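Local coordinates for 35 kDa hemin binding protein (Porphyromonas gingivalis, PDB 5Y1A) that probably binds hemin and joins a thioredoxin domain to beta-sandwich structure in a cargo protein of the type IX secretion system, at residues Gly53-Ile58 against Leu203-Val208; Arg72-Phe77 against Ile264-Glu269. All coordinates share one frame; numbering follows the deposited sequence. Where two conformers were deposited one is given.

Contact 1: Gly53-Ile58 against Leu203-Val208; sequences GGKERI and LHQHTV
The end of Lys55, its CE and NZ, lies against CG of Gln205, the two chains crossing at a slant. The lysine chain reaches over from the helix, runs extended as far as CE and then turns at its last torsion, chi4 -55°. CE lies 3.6 Å from Leu203 O and NZ 3.7 Å from Gln205 CG. Beyond CG the Gln205 chain bends, and this bend sets the direction of the amide, whose NE2 turns to a water.

That one water joins the polar groups. It accepts from Lys55 NZ at 2.8 Å and from Gln205 NE2 at 3.0 Å. It donates to Leu203 O at 3.1 Å. The other end of the same amide, Gln205 OE1, accepts from the backbone N of Asn188.

The helix 51-63 belongs to the thioredoxin domain. The sequence Cys48 to Cys51 at its start fits the CxxC pattern of that fold, and Lys55 lies near it without touching. The second segment leads into strand 207-220 through a G1 beta bulge, with His206 and Thr207 both facing Lys186.

Lys55 NZ has a further partner on its own helix. In one of two conformers of Glu56, NZ forms a salt bridge with Glu56 OE2 at 2.9 Å, on the syn side and 25° out of the carboxylate plane. Its permanence is doubtful. Tyr202 touches the lysine side chain from the adjoining loop.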
loop_
_atom_site.group_PDB
_atom_site.type_symbol
_atom_site.label_atom_id
_atom_site.label_comp_id
_atom_site.label_asym_id
_atom_site.label_seq_id
_atom_site.Cartn_x
_atom_site.Cartn_y
_atom_site.Cartn_z
ATOM N N GLY A 53 -15.544 10.725 11.834
ATOM C CA GLY A 53 -16.882 10.910 11.264
ATOM C C GLY A 53 -16.851 10.868 9.744
ATOM O O GLY A 53 -17.683 10.224 9.123
ATOM N N GLY A 54 -15.859 11.518 9.157
ATOM C CA GLY A 54 -15.639 11.439 7.713
ATOM C C GLY A 54 -15.416 10.026 7.240
ATOM O O GLY A 54 -16.019 9.601 6.242
ATOM N N LYS A 55 -14.553 9.290 7.948
ATOM C CA LYS A 55 -14.250 7.904 7.623
ATOM C C LYS A 55 -15.540 7.075 7.633
ATOM O O LYS A 55 -15.810 6.313 6.690
ATOM C CB LYS A 55 -13.212 7.360 8.623
ATOM C CG LYS A 55 -12.945 5.858 8.565
ATOM C CD LYS A 55 -12.068 5.455 9.763
ATOM C CE LYS A 55 -11.719 3.944 9.770
ATOM N NZ LYS A 55 -12.931 3.006 9.722
ATOM N N GLU A 56 -16.354 7.241 8.667
ATOM C CA GLU A 56 -17.536 6.391 8.779
ATOM C C GLU A 56 -18.624 6.761 7.790
ATOM O O GLU A 56 -19.370 5.889 7.334
ATOM C CB GLU A 56 -18.049 6.335 10.213
ATOM C CG GLU A 56 -17.048 5.711 11.202
ATOM C CD GLU A 56 -16.345 4.428 10.699
ATOM O OE1 GLU A 56 -16.957 3.585 9.996
ATOM O OE2 GLU A 56 -15.157 4.255 11.044
ATOM N N ARG A 57 -18.723 8.045 7.449
ATOM C CA ARG A 57 -19.673 8.452 6.391
ATOM C C ARG A 57 -19.312 7.809 5.058
ATOM O O ARG A 57 -20.185 7.332 4.352
ATOM C CB ARG A 57 -19.828 9.972 6.275
ATOM C CG ARG A 57 -20.480 10.616 7.504
ATOM C CD ARG A 57 -20.974 12.007 7.193
ATOM N NE ARG A 57 -19.897 12.929 6.774
ATOM C CZ ARG A 57 -19.027 13.509 7.600
ATOM N NH1 ARG A 57 -19.066 13.256 8.916
ATOM N NH2 ARG A 57 -18.110 14.346 7.109
ATOM N N ILE A 58 -18.019 7.777 4.715
ATOM C CA ILE A 58 -17.612 7.114 3.473
ATOM C C ILE A 58 -17.875 5.605 3.532
ATOM O O ILE A 58 -18.315 5.021 2.541
ATOM C CB ILE A 58 -16.138 7.382 3.091
ATOM C CG1 ILE A 58 -15.879 8.896 2.988
ATOM C CG2 ILE A 58 -15.781 6.633 1.777
ATOM C CD1 ILE A 58 -14.377 9.282 2.762
ATOM N N LEU A 203 -9.526 1.937 14.905
ATOM C CA LEU A 203 -8.318 1.657 14.117
ATOM C C LEU A 203 -8.368 2.408 12.787
ATOM O O LEU A 203 -9.436 2.592 12.217
ATOM C CB LEU A 203 -8.189 0.147 13.809
ATOM C CG LEU A 203 -8.000 -0.734 15.067
ATOM C CD1 LEU A 203 -8.212 -2.202 14.707
ATOM C CD2 LEU A 203 -6.674 -0.504 15.760
ATOM N N HIS A 204 -7.204 2.810 12.278
ATOM C CA HIS A 204 -7.163 3.367 10.918
ATOM C C HIS A 204 -7.396 2.237 9.924
ATOM O O HIS A 204 -7.109 1.072 10.222
ATOM C CB HIS A 204 -5.807 4.037 10.623
ATOM C CG HIS A 204 -5.542 5.254 11.440
ATOM N ND1 HIS A 204 -4.314 5.520 12.008
ATOM C CD2 HIS A 204 -6.351 6.276 11.794
ATOM C CE1 HIS A 204 -4.382 6.670 12.658
ATOM N NE2 HIS A 204 -5.606 7.147 12.540
ATOM N N GLN A 205 -7.946 2.568 8.750
ATOM C CA GLN A 205 -8.096 1.595 7.677
ATOM C C GLN A 205 -7.591 2.184 6.358
ATOM O O GLN A 205 -7.625 3.401 6.192
ATOM C CB GLN A 205 -9.572 1.237 7.485
ATOM C CG GLN A 205 -10.240 0.670 8.710
ATOM C CD GLN A 205 -9.660 -0.648 9.157
ATOM O OE1 GLN A 205 -8.931 -1.305 8.407
ATOM N NE2 GLN A 205 -10.019 -1.073 10.383
ATOM N N HIS A 206 -7.142 1.321 5.448
ATOM C CA HIS A 206 -6.811 1.718 4.071
ATOM C C HIS A 206 -5.826 2.909 4.075
ATOM O O HIS A 206 -5.953 3.833 3.279
ATOM C CB HIS A 206 -8.098 2.093 3.296
ATOM C CG HIS A 206 -9.236 1.145 3.522
ATOM N ND1 HIS A 206 -9.180 -0.181 3.150
ATOM C CD2 HIS A 206 -10.459 1.330 4.086
ATOM C CE1 HIS A 206 -10.318 -0.776 3.476
ATOM N NE2 HIS A 206 -11.101 0.112 4.060
ATOM N N THR A 207 -4.825 2.853 4.959
ATOM C CA THR A 207 -4.000 4.036 5.237
ATOM C C THR A 207 -2.676 3.969 4.460
ATOM O O THR A 207 -1.956 2.976 4.521
ATOM C CB THR A 207 -3.808 4.148 6.747
ATOM O OG1 THR A 207 -5.101 4.373 7.334
ATOM C CG2 THR A 207 -2.858 5.301 7.134
ATOM N N VAL A 208 -2.375 5.019 3.697
ATOM C CA VAL A 208 -1.167 5.002 2.882
ATOM C C VAL A 208 0.093 5.115 3.747
ATOM O O VAL A 208 0.245 6.088 4.471
ATOM C CB VAL A 208 -1.158 6.152 1.864
ATOM C CG1 VAL A 208 0.134 6.086 1.050
ATOM C CG2 VAL A 208 -2.389 6.054 0.952
HETATM O O HOH W 1 -11.989 0.961 11.406
#

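Contact 2: Arg72-Phe77 against Ile264-Glu269; sequences RVFQTF and INAGQE
The Phe74 ring carries Gln268 CB over one face, almost exactly above its centre. This is a CH-pi contact of 3.8 Å from CB to the ring centroid, 5° off the ring normal. At the ring edge, in its plane, Ala266 O lies 3.7 Å from CE2. Gly267 CA approaches the same CE2 obliquely. Ala266 CB adds an apolar contact with CD2 at 3.8 Å.

Gln268 leaves its strand with CG anti to the backbone N and stays extended. Its chain slides past the phenylalanine in the opposite direction, back toward the backbone of strand 73-77. OE1 thereby comes 3.4 Å from Phe74 CB. The amide is not stacked flat on the ring, since the two planes are 38° apart. A water lies between Gln268 OE1 and Gln75 O, 2.6 Å and 2.7 Å away.

The two strands belong to different sheets. Their axes pass 8.3 Å apart at 80°, so they pack across each other, nearly at right angles. Strand 73-79 pairs in parallel with strand 34-44 of the thioredoxin domain. Strand 263-270 is an outermost strand of an antiparallel sheet, whose Leu248 also touches Phe74. Ala266 O accepts from Asn37 ND2 of strand 34-44.

Between the two segments the ring is held by CH-pi and apolar contacts, and the polar link runs through a water. The contact therefore depends on shape and burial more than on direct polar bonds.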
loop_
_atom_site.group_PDB
_atom_site.type_symbol
_atom_site.label_atom_id
_atom_site.label_comp_id
_atom_site.label_asym_id
_atom_site.label_seq_id
_atom_site.Cartn_x
_atom_site.Cartn_y
_atom_site.Cartn_z
ATOM N N ARG A 72 -15.347 -2.649 -6.142
ATOM C CA ARG A 72 -14.681 -1.820 -7.145
ATOM C C ARG A 72 -14.345 -0.404 -6.638
ATOM O O ARG A 72 -13.984 0.479 -7.428
ATOM C CB ARG A 72 -15.536 -1.762 -8.421
ATOM C CG ARG A 72 -15.612 -3.100 -9.157
ATOM C CD ARG A 72 -16.687 -3.139 -10.255
ATOM N NE ARG A 72 -16.519 -2.110 -11.286
ATOM C CZ ARG A 72 -17.382 -1.904 -12.284
ATOM N NH1 ARG A 72 -18.473 -2.672 -12.395
ATOM N NH2 ARG A 72 -17.170 -0.933 -13.162
ATOM N N VAL A 73 -14.464 -0.197 -5.327
ATOM C CA VAL A 73 -14.061 1.089 -4.709
ATOM C C VAL A 73 -12.848 0.853 -3.809
ATOM O O VAL A 73 -12.910 0.067 -2.860
ATOM C CB VAL A 73 -15.202 1.761 -3.889
ATOM C CG1 VAL A 73 -14.722 3.087 -3.292
ATOM C CG2 VAL A 73 -16.414 1.984 -4.777
ATOM N N PHE A 74 -11.746 1.534 -4.108
ATOM C CA PHE A 74 -10.503 1.341 -3.357
ATOM C C PHE A 74 -10.219 2.626 -2.591
ATOM O O PHE A 74 -9.784 3.603 -3.195
ATOM C CB PHE A 74 -9.327 1.042 -4.302
ATOM C CG PHE A 74 -9.560 -0.128 -5.232
ATOM C CD1 PHE A 74 -10.222 -1.286 -4.792
ATOM C CD2 PHE A 74 -9.108 -0.078 -6.549
ATOM C CE1 PHE A 74 -10.444 -2.356 -5.687
ATOM C CE2 PHE A 74 -9.304 -1.147 -7.427
ATOM C CZ PHE A 74 -9.959 -2.293 -6.981
ATOM N N GLN A 75 -10.469 2.622 -1.281
ATOM C CA GLN A 75 -10.208 3.794 -0.446
ATOM C C GLN A 75 -8.734 3.922 -0.074
ATOM O O GLN A 75 -8.011 2.927 0.064
ATOM C CB GLN A 75 -10.986 3.719 0.874
ATOM C CG GLN A 75 -12.480 3.555 0.787
ATOM C CD GLN A 75 -13.060 3.333 2.188
ATOM O OE1 GLN A 75 -13.087 4.252 2.999
ATOM N NE2 GLN A 75 -13.496 2.111 2.472
ATOM N N THR A 76 -8.281 5.166 0.058
ATOM C CA THR A 76 -6.962 5.444 0.623
ATOM C C THR A 76 -7.072 6.659 1.544
ATOM O O THR A 76 -7.847 7.570 1.252
ATOM C CB THR A 76 -5.910 5.739 -0.454
ATOM O OG1 THR A 76 -6.240 6.962 -1.118
ATOM C CG2 THR A 76 -5.821 4.626 -1.477
ATOM N N PHE A 77 -6.354 6.632 2.672
ATOM C CA PHE A 77 -6.337 7.748 3.621
ATOM C C PHE A 77 -4.918 8.275 3.659
ATOM O O PHE A 77 -3.978 7.512 3.911
ATOM C CB PHE A 77 -6.790 7.311 5.016
ATOM C CG PHE A 77 -8.269 7.037 5.096
ATOM C CD1 PHE A 77 -9.132 7.964 5.698
ATOM C CD2 PHE A 77 -8.805 5.861 4.546
ATOM C CE1 PHE A 77 -10.529 7.744 5.733
ATOM C CE2 PHE A 77 -10.188 5.614 4.594
ATOM C CZ PHE A 77 -11.060 6.553 5.185
ATOM N N ILE A 264 -7.390 7.053 -14.119
ATOM C CA ILE A 264 -8.057 6.434 -15.237
ATOM C C ILE A 264 -8.613 5.055 -14.806
ATOM O O ILE A 264 -9.795 4.742 -15.068
ATOM C CB ILE A 264 -7.090 6.315 -16.420
ATOM C CG1 ILE A 264 -6.671 7.712 -16.901
ATOM C CG2 ILE A 264 -7.747 5.537 -17.591
ATOM C CD1 ILE A 264 -5.320 7.719 -17.683
ATOM N N ASN A 265 -7.758 4.220 -14.214
ATOM C CA ASN A 265 -8.244 2.986 -13.600
ATOM C C ASN A 265 -7.268 2.489 -12.547
ATOM O O ASN A 265 -6.165 3.027 -12.404
ATOM C CB ASN A 265 -8.486 1.900 -14.650
ATOM C CG ASN A 265 -9.667 0.997 -14.300
ATOM O OD1 ASN A 265 -10.196 1.007 -13.171
ATOM N ND2 ASN A 265 -10.086 0.208 -15.270
ATOM N N ALA A 266 -7.685 1.477 -11.793
ATOM C CA ALA A 266 -6.901 1.022 -10.638
ATOM C C ALA A 266 -7.071 -0.483 -10.470
ATOM O O ALA A 266 -8.048 -1.062 -10.956
ATOM C CB ALA A 266 -7.410 1.696 -9.407
ATOM N N GLY A 267 -6.138 -1.085 -9.743
ATOM C CA GLY A 267 -6.235 -2.486 -9.337
ATOM C C GLY A 267 -5.694 -2.588 -7.910
ATOM O O GLY A 267 -4.894 -1.756 -7.474
ATOM N N GLN A 268 -6.132 -3.604 -7.173
ATOM C CA GLN A 268 -5.708 -3.743 -5.775
ATOM C C GLN A 268 -5.753 -5.197 -5.355
ATOM O O GLN A 268 -6.690 -5.931 -5.704
ATOM C CB GLN A 268 -6.609 -2.922 -4.847
ATOM C CG GLN A 268 -6.196 -2.956 -3.386
ATOM C CD GLN A 268 -7.151 -2.186 -2.536
ATOM O OE1 GLN A 268 -7.182 -0.955 -2.573
ATOM N NE2 GLN A 268 -7.964 -2.905 -1.778
ATOM N N GLU A 269 -4.722 -5.610 -4.610
ATOM C CA GLU A 269 -4.649 -6.982 -4.117
ATOM C C GLU A 269 -4.127 -6.990 -2.680
ATOM O O GLU A 269 -3.417 -6.054 -2.261
ATOM C CB GLU A 269 -3.706 -7.829 -5.013
ATOM C CG GLU A 269 -4.158 -8.036 -6.488
ATOM C CD GLU A 269 -5.514 -8.780 -6.678
ATOM O OE1 GLU A 269 -6.033 -9.425 -5.738
ATOM O OE2 GLU A 269 -6.071 -8.694 -7.790
HETATM O O HOH W 2 -8.159 0.332 -0.476
#

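In the fold
Contact 1 is a surface contact and contact 2 a buried one, with centres about 14 Å apart. Both set the thioredoxin part of the chain against the region of the antiparallel sheet formed by strands 179-186, 207-220, 245-252 and 263-270. Contact 1 touches the loop leading into outermost strand 207-220. Contact 2 touches the other outermost strand, 263-270, itself. Contact 1 uses a helix and relies on a charged end and a shared water. Contact 2 uses a strand and relies mainly on ring packing. The segments also meet directly: Phe77 N lies 2.9 Å from His206 O and Phe77 O 3.0 Å from Val208 N, probably as hydrogen bonds. Strand 73-79 thus also adjoins strand 207-220.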